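RNA-directed RNA polymerase (Infectious pancreatic necrosis virus, PDB 3ZED) probably catalyses RNA-templated synthesis of RNA from ribonucleoside triphosphates during replication of the viral genome, and probably occurs both free and covalently attached to that RNA. Local coordinates at residues 390-393 with 398-401; 379-384 with 494-499; 517-522 with 577-582. All coordinates share one frame; numbering follows the deposited sequence.

Interaction 1 (390-393 with 398-401); sequences IYIL and WYSI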
loop_
_atom_site.group_PDB
_atom_site.type_symbol
_atom_site.label_atom_id
_atom_site.label_comp_id
_atom_site.label_asym_id
_atom_site.label_seq_id
_atom_site.Cartn_x
_atom_site.Cartn_y
_atom_site.Cartn_z
ATOM N N ILE B 390 0.032 -10.271 -9.688
ATOM C CA ILE B 390 0.611 -10.558 -11.006
ATOM C C ILE B 390 -0.519 -11.024 -11.913
ATOM O O ILE B 390 -1.364 -11.816 -11.491
ATOM C CB ILE B 390 1.762 -11.604 -10.958
ATOM C CG1 ILE B 390 2.919 -11.127 -10.073
ATOM C CG2 ILE B 390 2.252 -12.019 -12.363
ATOM C CD1 ILE B 390 3.812 -12.304 -9.503
ATOM N N TYR B 391 -0.532 -10.525 -13.155
ATOM C CA TYR B 391 -1.485 -10.949 -14.174
ATOM C C TYR B 391 -0.696 -11.453 -15.345
ATOM O O TYR B 391 0.196 -10.749 -15.815
ATOM C CB TYR B 391 -2.429 -9.804 -14.581
ATOM C CG TYR B 391 -3.223 -9.289 -13.402
ATOM C CD1 TYR B 391 -4.372 -9.954 -12.963
ATOM C CD2 TYR B 391 -2.786 -8.185 -12.670
ATOM C CE1 TYR B 391 -5.084 -9.506 -11.854
ATOM C CE2 TYR B 391 -3.502 -7.720 -11.567
ATOM C CZ TYR B 391 -4.643 -8.390 -11.158
ATOM O OH TYR B 391 -5.336 -7.940 -10.069
ATOM N N ILE B 392 -0.986 -12.693 -15.785
ATOM C CA ILE B 392 -0.322 -13.313 -16.922
ATOM C C ILE B 392 -1.352 -13.755 -17.960
ATOM O O ILE B 392 -2.317 -14.461 -17.650
ATOM C CB ILE B 392 0.618 -14.488 -16.498
ATOM C CG1 ILE B 392 1.887 -13.957 -15.808
ATOM C CG2 ILE B 392 0.987 -15.409 -17.694
ATOM C CD1 ILE B 392 2.678 -14.995 -15.013
ATOM N N LEU B 393 -1.103 -13.354 -19.204
ATOM C CA LEU B 393 -1.859 -13.777 -20.373
ATOM C C LEU B 393 -0.939 -14.683 -21.191
ATOM O O LEU B 393 0.047 -14.208 -21.741
ATOM C CB LEU B 393 -2.334 -12.557 -21.193
ATOM C CG LEU B 393 -3.354 -12.775 -22.342
ATOM C CD1 LEU B 393 -3.821 -11.449 -22.884
ATOM C CD2 LEU B 393 -2.749 -13.525 -23.527
ATOM N N TRP B 398 -6.123 -16.227 -19.126
ATOM C CA TRP B 398 -5.826 -15.121 -18.218
ATOM C C TRP B 398 -5.623 -15.695 -16.811
ATOM O O TRP B 398 -6.496 -16.413 -16.288
ATOM C CB TRP B 398 -6.960 -14.073 -18.240
ATOM C CG TRP B 398 -6.782 -12.949 -17.260
ATOM C CD1 TRP B 398 -7.316 -12.861 -16.009
ATOM C CD2 TRP B 398 -6.033 -11.728 -17.466
ATOM N NE1 TRP B 398 -6.968 -11.657 -15.429
ATOM C CE2 TRP B 398 -6.195 -10.936 -16.307
ATOM C CE3 TRP B 398 -5.280 -11.215 -18.532
ATOM C CZ2 TRP B 398 -5.635 -9.657 -16.186
ATOM C CZ3 TRP B 398 -4.687 -9.961 -18.397
ATOM C CH2 TRP B 398 -4.873 -9.193 -17.241
ATOM N N TYR B 399 -4.454 -15.410 -16.224
ATOM C CA TYR B 399 -4.122 -15.876 -14.883
ATOM C C TYR B 399 -3.927 -14.722 -13.927
ATOM O O TYR B 399 -3.209 -13.776 -14.224
ATOM C CB TYR B 399 -2.855 -16.748 -14.870
ATOM C CG TYR B 399 -2.934 -17.960 -15.769
ATOM C CD1 TYR B 399 -3.447 -19.167 -15.302
ATOM C CD2 TYR B 399 -2.466 -17.908 -17.080
ATOM C CE1 TYR B 399 -3.501 -20.294 -16.123
ATOM C CE2 TYR B 399 -2.512 -19.027 -17.908
ATOM C CZ TYR B 399 -3.029 -20.221 -17.426
ATOM O OH TYR B 399 -3.101 -21.321 -18.253
ATOM N N SER B 400 -4.559 -14.823 -12.781
ATOM C CA SER B 400 -4.384 -13.891 -11.689
ATOM C C SER B 400 -3.580 -14.617 -10.629
ATOM O O SER B 400 -4.030 -15.653 -10.129
ATOM C CB SER B 400 -5.730 -13.417 -11.159
ATOM O OG SER B 400 -5.541 -12.512 -10.087
ATOM N N ILE B 401 -2.349 -14.144 -10.378
ATOM C CA ILE B 401 -1.436 -14.744 -9.412
ATOM C C ILE B 401 -1.189 -13.734 -8.300
ATOM O O ILE B 401 -0.812 -12.593 -8.575
ATOM C CB ILE B 401 -0.100 -15.229 -10.085
ATOM C CG1 ILE B 401 -0.365 -16.262 -11.194
ATOM C CG2 ILE B 401 0.915 -15.773 -9.058
ATOM C CD1 ILE B 401 0.062 -15.812 -12.499
#
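Ile390 pairs with Ile401, and Ile392 with Tyr399, as the two hydrogen-bonded pairs of an antiparallel strand contact. Each pair is closed by two backbone bonds. Ile390 N to Ile401 O is 2.7 Å, and Ile401 N to Ile390 O is 2.8 Å. Ile392 N and O hold Tyr399 O and N in the same manner. Tyr391 with Ser400, and Leu393 with Trp398, are the non-hydrogen-bonded pairs. A CA-H...O contact adds to the bonds, with Tyr391 CA 3.3 Å from Tyr399 O.

The aromatic contact is diagonal. At Trp398, chi1 of 176° turns CG away from the backbone N and brings the indole toward the neighbouring strand. There its six-membered ring meets Tyr391 at a slant, with Trp398 CZ2 3.5 Å from Tyr391 CD1. The planes are only 22° apart, but the rings are slid past each other and barely overlap. Further along the same ring, Tyr391 CE1 lies 3.5 Å from Ser400 OG. The polar ends reach strand 556-560 and the turn after it: Tyr391 OH bonds to Leu561 N and Asp559 O, and Trp398 NE1 to Leu558 O.

The face of Ile390, Ile392, Tyr399 and Ile401 is mostly aliphatic. Ile392 CD1 meets Ile401 CD1 at 3.7 Å, and the Tyr399 ring has Ile392 O at its edge, near its plane. Helix 476-493 packs over the Ile390 and Ile392 part of this face.

All eight residues are buried. They form a beta hairpin, the two central strands of a four-stranded antiparallel sheet within the palm region of the polymerase.

Interaction 2 (379-384 with 494-499); sequences DEDLVM and AGKPNP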
loop_
_atom_site.group_PDB
_atom_site.type_symbol
_atom_site.label_atom_id
_atom_site.label_comp_id
_atom_site.label_asym_id
_atom_site.label_seq_id
_atom_site.Cartn_x
_atom_site.Cartn_y
_atom_site.Cartn_z
ATOM N N ASP B 379 -0.616 -13.237 -31.027
ATOM C CA ASP B 379 -0.180 -14.430 -30.291
ATOM C C ASP B 379 1.062 -14.105 -29.397
ATOM O O ASP B 379 2.066 -14.835 -29.387
ATOM C CB ASP B 379 0.061 -15.621 -31.240
ATOM C CG ASP B 379 -0.057 -16.976 -30.563
ATOM O OD1 ASP B 379 -1.143 -17.272 -29.983
ATOM O OD2 ASP B 379 0.929 -17.742 -30.601
ATOM N N GLU B 380 0.960 -12.977 -28.656
ATOM C CA GLU B 380 1.976 -12.476 -27.736
ATOM C C GLU B 380 1.540 -12.683 -26.289
ATOM O O GLU B 380 0.360 -12.490 -25.963
ATOM C CB GLU B 380 2.247 -10.979 -27.968
ATOM C CG GLU B 380 2.860 -10.627 -29.314
ATOM C CD GLU B 380 2.820 -9.152 -29.678
ATOM O OE1 GLU B 380 2.217 -8.357 -28.919
ATOM O OE2 GLU B 380 3.370 -8.795 -30.743
ATOM N N ASP B 381 2.498 -13.077 -25.423
ATOM C CA ASP B 381 2.261 -13.251 -23.996
ATOM C C ASP B 381 2.222 -11.883 -23.358
ATOM O O ASP B 381 2.759 -10.932 -23.910
ATOM C CB ASP B 381 3.341 -14.148 -23.351
ATOM C CG ASP B 381 3.357 -15.590 -23.844
ATOM O OD1 ASP B 381 2.277 -16.123 -24.172
ATOM O OD2 ASP B 381 4.453 -16.188 -23.888
ATOM N N LEU B 382 1.580 -11.769 -22.214
ATOM C CA LEU B 382 1.446 -10.481 -21.539
ATOM C C LEU B 382 1.581 -10.654 -20.030
ATOM O O LEU B 382 1.083 -11.640 -19.468
ATOM C CB LEU B 382 0.058 -9.901 -21.903
ATOM C CG LEU B 382 -0.256 -8.438 -21.622
ATOM C CD1 LEU B 382 0.659 -7.487 -22.435
ATOM C CD2 LEU B 382 -1.704 -8.158 -21.989
ATOM N N VAL B 383 2.259 -9.703 -19.384
ATOM C CA VAL B 383 2.410 -9.688 -17.944
ATOM C C VAL B 383 2.090 -8.285 -17.431
ATOM O O VAL B 383 2.418 -7.291 -18.071
ATOM C CB VAL B 383 3.783 -10.237 -17.429
ATOM C CG1 VAL B 383 4.956 -9.301 -17.744
ATOM C CG2 VAL B 383 3.723 -10.551 -15.932
ATOM N N MET B 384 1.394 -8.221 -16.295
ATOM C CA MET B 384 1.028 -6.974 -15.613
ATOM C C MET B 384 1.318 -7.138 -14.147
ATOM O O MET B 384 1.106 -8.232 -13.601
ATOM C CB MET B 384 -0.438 -6.581 -15.843
ATOM C CG MET B 384 -0.777 -6.352 -17.296
ATOM S SD MET B 384 -2.436 -5.722 -17.405
ATOM C CE MET B 384 -2.831 -6.073 -19.086
ATOM N N ALA B 494 12.796 -18.909 -16.868
ATOM C CA ALA B 494 12.425 -20.326 -16.997
ATOM C C ALA B 494 11.703 -20.649 -18.331
ATOM O O ALA B 494 11.251 -21.783 -18.519
ATOM C CB ALA B 494 11.562 -20.747 -15.816
ATOM N N GLY B 495 11.627 -19.675 -19.241
ATOM C CA GLY B 495 11.011 -19.842 -20.554
ATOM C C GLY B 495 9.503 -19.729 -20.543
ATOM O O GLY B 495 8.827 -20.391 -21.335
ATOM N N LYS B 496 8.975 -18.869 -19.646
ATOM C CA LYS B 496 7.562 -18.571 -19.424
ATOM C C LYS B 496 6.711 -19.873 -19.248
ATOM O O LYS B 496 5.744 -20.081 -20.005
ATOM C CB LYS B 496 6.995 -17.646 -20.530
ATOM C CG LYS B 496 7.691 -16.284 -20.590
ATOM C CD LYS B 496 7.080 -15.327 -21.589
ATOM C CE LYS B 496 7.621 -15.469 -22.984
ATOM N NZ LYS B 496 6.926 -14.553 -23.931
ATOM N N PRO B 497 7.021 -20.748 -18.245
ATOM C CA PRO B 497 6.172 -21.942 -18.033
ATOM C C PRO B 497 4.750 -21.535 -17.645
ATOM O O PRO B 497 4.561 -20.536 -16.940
ATOM C CB PRO B 497 6.868 -22.682 -16.882
ATOM C CG PRO B 497 7.628 -21.612 -16.151
ATOM C CD PRO B 497 8.085 -20.668 -17.220
ATOM N N ASN B 498 3.758 -22.296 -18.122
ATOM C CA ASN B 498 2.361 -22.030 -17.845
ATOM C C ASN B 498 2.120 -21.992 -16.324
ATOM O O ASN B 498 2.581 -22.882 -15.620
ATOM C CB ASN B 498 1.463 -23.064 -18.526
ATOM C CG ASN B 498 0.002 -22.785 -18.345
ATOM O OD1 ASN B 498 -0.568 -23.038 -17.276
ATOM N ND2 ASN B 498 -0.614 -22.183 -19.353
ATOM N N PRO B 499 1.397 -20.976 -15.801
ATOM C CA PRO B 499 1.169 -20.891 -14.349
ATOM C C PRO B 499 0.558 -22.139 -13.679
ATOM O O PRO B 499 0.731 -22.282 -12.466
ATOM C CB PRO B 499 0.240 -19.677 -14.219
ATOM C CG PRO B 499 0.656 -18.801 -15.340
ATOM C CD PRO B 499 0.840 -19.783 -16.477
#
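Lys496 reaches Asp381 with the end of its side chain, and these two residues make the whole contact. The lysine begins in a loop just after helix 476-493. From CB the chain first runs out extended through CG to CD. Lys496 CD is the first atom to come near the acid, 3.6 Å from Asp381 OD2. The chain then bends at chi3 (-87°). Lys496 CE follows at 3.4 Å from Asp381 OD2, so the last methylenes draw in beside the oxygen before the ammonium does. The tip closes the approach: Lys496 NZ is 3.0 Å from Asp381 OD2, a hydrogen bond and a salt bridge at once. Lys496 NZ also rests 3.7 Å from Asp381 CB.

Asp381 comes from the opposite direction, its CB pointing toward the lysine loop. The ammonium meets OD2 on the anti side of the carboxylate, 17° out of its plane. It is thus a one-oxygen bridge.

The backbones stay well apart, with Asp381 CA and Lys496 CA 8.8 Å from each other. The lysine's start is set by the helix end. Gly495 is the C-prime residue of a Schellman motif, in which Lys496 N bonds back to Trp491 O. Trp491 also packs against the Lys496 side chain, and Gln394 NE2 bonds to Lys496 O. Gln394 touches the Asp381 side chain as well, so strand 389-394 reaches both partners.

Both residues are partly exposed, and the contact lies at the surface. Water probably screens the charges there. The pairing is consistent with a modest electrostatic tie between the loop after helix 476-493 and the residue just ahead of edge strand 382-386.

Interaction 3 (517-522 with 577-582); sequences IERELK and VLENER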
loop_
_atom_site.group_PDB
_atom_site.type_symbol
_atom_site.label_atom_id
_atom_site.label_comp_id
_atom_site.label_asym_id
_atom_site.label_seq_id
_atom_site.Cartn_x
_atom_site.Cartn_y
_atom_site.Cartn_z
ATOM N N ILE B 517 -2.119 -19.206 -7.623
ATOM C CA ILE B 517 -2.953 -18.885 -8.767
ATOM C C ILE B 517 -4.341 -18.717 -8.190
ATOM O O ILE B 517 -4.920 -19.676 -7.666
ATOM C CB ILE B 517 -2.845 -19.953 -9.901
ATOM C CG1 ILE B 517 -1.509 -19.850 -10.662
ATOM C CG2 ILE B 517 -3.993 -19.776 -10.898
ATOM C CD1 ILE B 517 -0.289 -20.305 -9.985
ATOM N N GLU B 518 -4.840 -17.482 -8.230
ATOM C CA GLU B 518 -6.127 -17.090 -7.667
ATOM C C GLU B 518 -7.266 -17.197 -8.659
ATOM O O GLU B 518 -8.427 -17.348 -8.249
ATOM C CB GLU B 518 -6.052 -15.646 -7.132
ATOM C CG GLU B 518 -5.152 -15.501 -5.909
ATOM C CD GLU B 518 -5.580 -16.194 -4.623
ATOM O OE1 GLU B 518 -6.669 -16.817 -4.591
ATOM O OE2 GLU B 518 -4.829 -16.087 -3.628
ATOM N N ARG B 519 -6.950 -17.108 -9.959
ATOM C CA ARG B 519 -7.951 -17.152 -11.016
ATOM C C ARG B 519 -7.349 -17.629 -12.306
ATOM O O ARG B 519 -6.234 -17.257 -12.655
ATOM C CB ARG B 519 -8.558 -15.750 -11.214
ATOM C CG ARG B 519 -9.819 -15.726 -12.051
ATOM C CD ARG B 519 -10.632 -14.486 -11.770
ATOM N NE ARG B 519 -11.087 -14.415 -10.383
ATOM C CZ ARG B 519 -12.224 -13.856 -10.015
ATOM N NH1 ARG B 519 -13.027 -13.331 -10.918
ATOM N NH2 ARG B 519 -12.568 -13.817 -8.735
ATOM N N GLU B 520 -8.109 -18.438 -13.020
ATOM C CA GLU B 520 -7.774 -18.956 -14.324
ATOM C C GLU B 520 -8.995 -18.730 -15.205
ATOM O O GLU B 520 -10.081 -19.251 -14.932
ATOM C CB GLU B 520 -7.365 -20.433 -14.242
ATOM C CG GLU B 520 -7.015 -21.039 -15.590
ATOM C CD GLU B 520 -6.801 -22.539 -15.610
ATOM O OE1 GLU B 520 -7.545 -23.257 -14.904
ATOM O OE2 GLU B 520 -5.923 -22.997 -16.377
ATOM N N LEU B 521 -8.829 -17.890 -16.215
ATOM C CA LEU B 521 -9.904 -17.553 -17.144
ATOM C C LEU B 521 -9.542 -18.193 -18.480
ATOM O O LEU B 521 -8.764 -17.635 -19.253
ATOM C CB LEU B 521 -10.059 -16.009 -17.221
ATOM C CG LEU B 521 -11.234 -15.442 -17.968
ATOM C CD1 LEU B 521 -12.534 -15.981 -17.409
ATOM C CD2 LEU B 521 -11.242 -13.917 -17.874
ATOM N N LYS B 522 -10.046 -19.410 -18.701
ATOM C CA LYS B 522 -9.790 -20.220 -19.896
ATOM C C LYS B 522 -10.568 -19.711 -21.111
ATOM O O LYS B 522 -11.604 -19.053 -20.955
ATOM C CB LYS B 522 -10.146 -21.690 -19.632
ATOM C CG LYS B 522 -9.084 -22.440 -18.847
ATOM C CD LYS B 522 -9.503 -23.872 -18.555
ATOM C CE LYS B 522 -8.356 -24.693 -18.009
ATOM N NZ LYS B 522 -8.824 -25.920 -17.301
ATOM N N VAL B 577 -16.850 -3.172 -14.129
ATOM C CA VAL B 577 -17.858 -3.505 -13.140
ATOM C C VAL B 577 -17.102 -4.205 -12.005
ATOM O O VAL B 577 -16.211 -5.062 -12.252
ATOM C CB VAL B 577 -19.106 -4.308 -13.622
ATOM C CG1 VAL B 577 -19.924 -3.516 -14.628
ATOM C CG2 VAL B 577 -18.756 -5.709 -14.142
ATOM N N LEU B 578 -17.432 -3.828 -10.771
ATOM C CA LEU B 578 -16.777 -4.435 -9.618
ATOM C C LEU B 578 -16.970 -5.936 -9.658
ATOM O O LEU B 578 -18.093 -6.370 -9.939
ATOM C CB LEU B 578 -17.355 -3.851 -8.309
ATOM C CG LEU B 578 -16.618 -4.262 -7.038
ATOM C CD1 LEU B 578 -15.169 -3.708 -7.025
ATOM C CD2 LEU B 578 -17.359 -3.779 -5.833
ATOM N N GLU B 579 -15.889 -6.722 -9.415
ATOM C CA GLU B 579 -15.959 -8.184 -9.373
ATOM C C GLU B 579 -17.150 -8.596 -8.508
ATOM O O GLU B 579 -17.328 -8.031 -7.428
ATOM C CB GLU B 579 -14.647 -8.773 -8.828
ATOM C CG GLU B 579 -14.287 -10.119 -9.445
ATOM C CD GLU B 579 -13.878 -10.094 -10.906
ATOM O OE1 GLU B 579 -13.507 -9.010 -11.408
ATOM O OE2 GLU B 579 -13.967 -11.149 -11.568
ATOM N N ASN B 580 -17.999 -9.507 -9.010
ATOM C CA ASN B 580 -19.243 -9.952 -8.362
ATOM C C ASN B 580 -19.136 -10.245 -6.844
ATOM O O ASN B 580 -19.954 -9.723 -6.080
ATOM C CB ASN B 580 -19.856 -11.157 -9.070
ATOM C CG ASN B 580 -21.198 -11.563 -8.474
ATOM O OD1 ASN B 580 -22.146 -10.785 -8.423
ATOM N ND2 ASN B 580 -21.265 -12.736 -7.885
ATOM N N GLU B 581 -18.158 -11.050 -6.416
ATOM C CA GLU B 581 -17.984 -11.423 -4.999
ATOM C C GLU B 581 -17.765 -10.189 -4.105
ATOM O O GLU B 581 -18.334 -10.116 -3.021
ATOM C CB GLU B 581 -16.814 -12.405 -4.852
ATOM C CG GLU B 581 -16.902 -13.305 -3.629
ATOM C CD GLU B 581 -15.808 -14.362 -3.569
ATOM O OE1 GLU B 581 -14.649 -14.009 -3.245
ATOM O OE2 GLU B 581 -16.108 -15.542 -3.868
ATOM N N ARG B 582 -16.971 -9.228 -4.568
ATOM C CA ARG B 582 -16.724 -7.963 -3.865
ATOM C C ARG B 582 -17.999 -7.108 -3.809
ATOM O O ARG B 582 -18.300 -6.525 -2.771
ATOM C CB ARG B 582 -15.613 -7.162 -4.570
ATOM C CG ARG B 582 -14.269 -7.839 -4.506
ATOM C CD ARG B 582 -13.216 -6.899 -5.045
ATOM N NE ARG B 582 -11.955 -7.612 -5.212
ATOM C CZ ARG B 582 -10.767 -7.126 -4.877
ATOM N NH1 ARG B 582 -10.661 -5.904 -4.361
ATOM N NH2 ARG B 582 -9.670 -7.849 -5.072
#
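Arg519 and Glu579 meet, in the glutamate conformer described, because both side chains are long and each bends once. Arg519 leaves its strand nearly extended and turns at chi3 (-62°), which carries the guanidinium across the gap. Glu579 comes from the opposite direction and, in this conformer, folds at chi2 (69°), bringing its carboxylate to the arginine. Arg519 CA and Glu579 CA are 12.1 Å apart, so only the ends of the two side chains touch.

The contact is a salt bridge through one atom of each group. Arg519 NH1 is 2.5 Å from Glu579 OE2. That separation is short, and the glutamate was modelled in two conformers, so the exact geometry is doubtful. The guanidinium and carboxylate planes stand 74° apart. The groups are therefore not paired side by side through two bonds. Arg519 NH2 lies 4.1 Å from Glu579 OE2, so in this conformer NH1 makes the approach. The other carboxylate oxygen, Glu579 OE1, is bonded to Ser564 OG. Ser564 and Arg519 probably both help to offset the charge of this buried acid.

More acids stand around the guanidinium. Glu581 OE1 is 5.9 Å from Arg519 NH2, too far for contact, and Asp559 makes a long, weak ion pair with NH2.

A classic beta bulge in edge strand 515-521 sets Glu518 and Arg519 together opposite Ser400. Glu579 occupies the N-cap position of helix 580-588, directly after strand 573-578. Strand 556-560 lies beside both partners through Glu557. The bridge therefore joins the edge of the four-stranded palm sheet to the junction where a three-stranded sheet passes into a helix.

Interaction 1 is the core contact, a buried pairing of two central strands through backbone bonds, aliphatic side chains and aromatic rings. Interactions 2 and 3 each rest on a single salt bridge and bury far less area. They reach the same four-stranded sheet from its outermost strands. Strand 382-386 in interaction 2 is bonded to 389-394, and strand 515-521 in interaction 3 to 397-403. Interaction 2 lies at the surface and ties the sheet to a loop. Interaction 3 is partly buried, with more acids nearby, and ties it to a second sheet and a helix. Interactions 2 and 3 barely touch, where Pro499 meets Ile517.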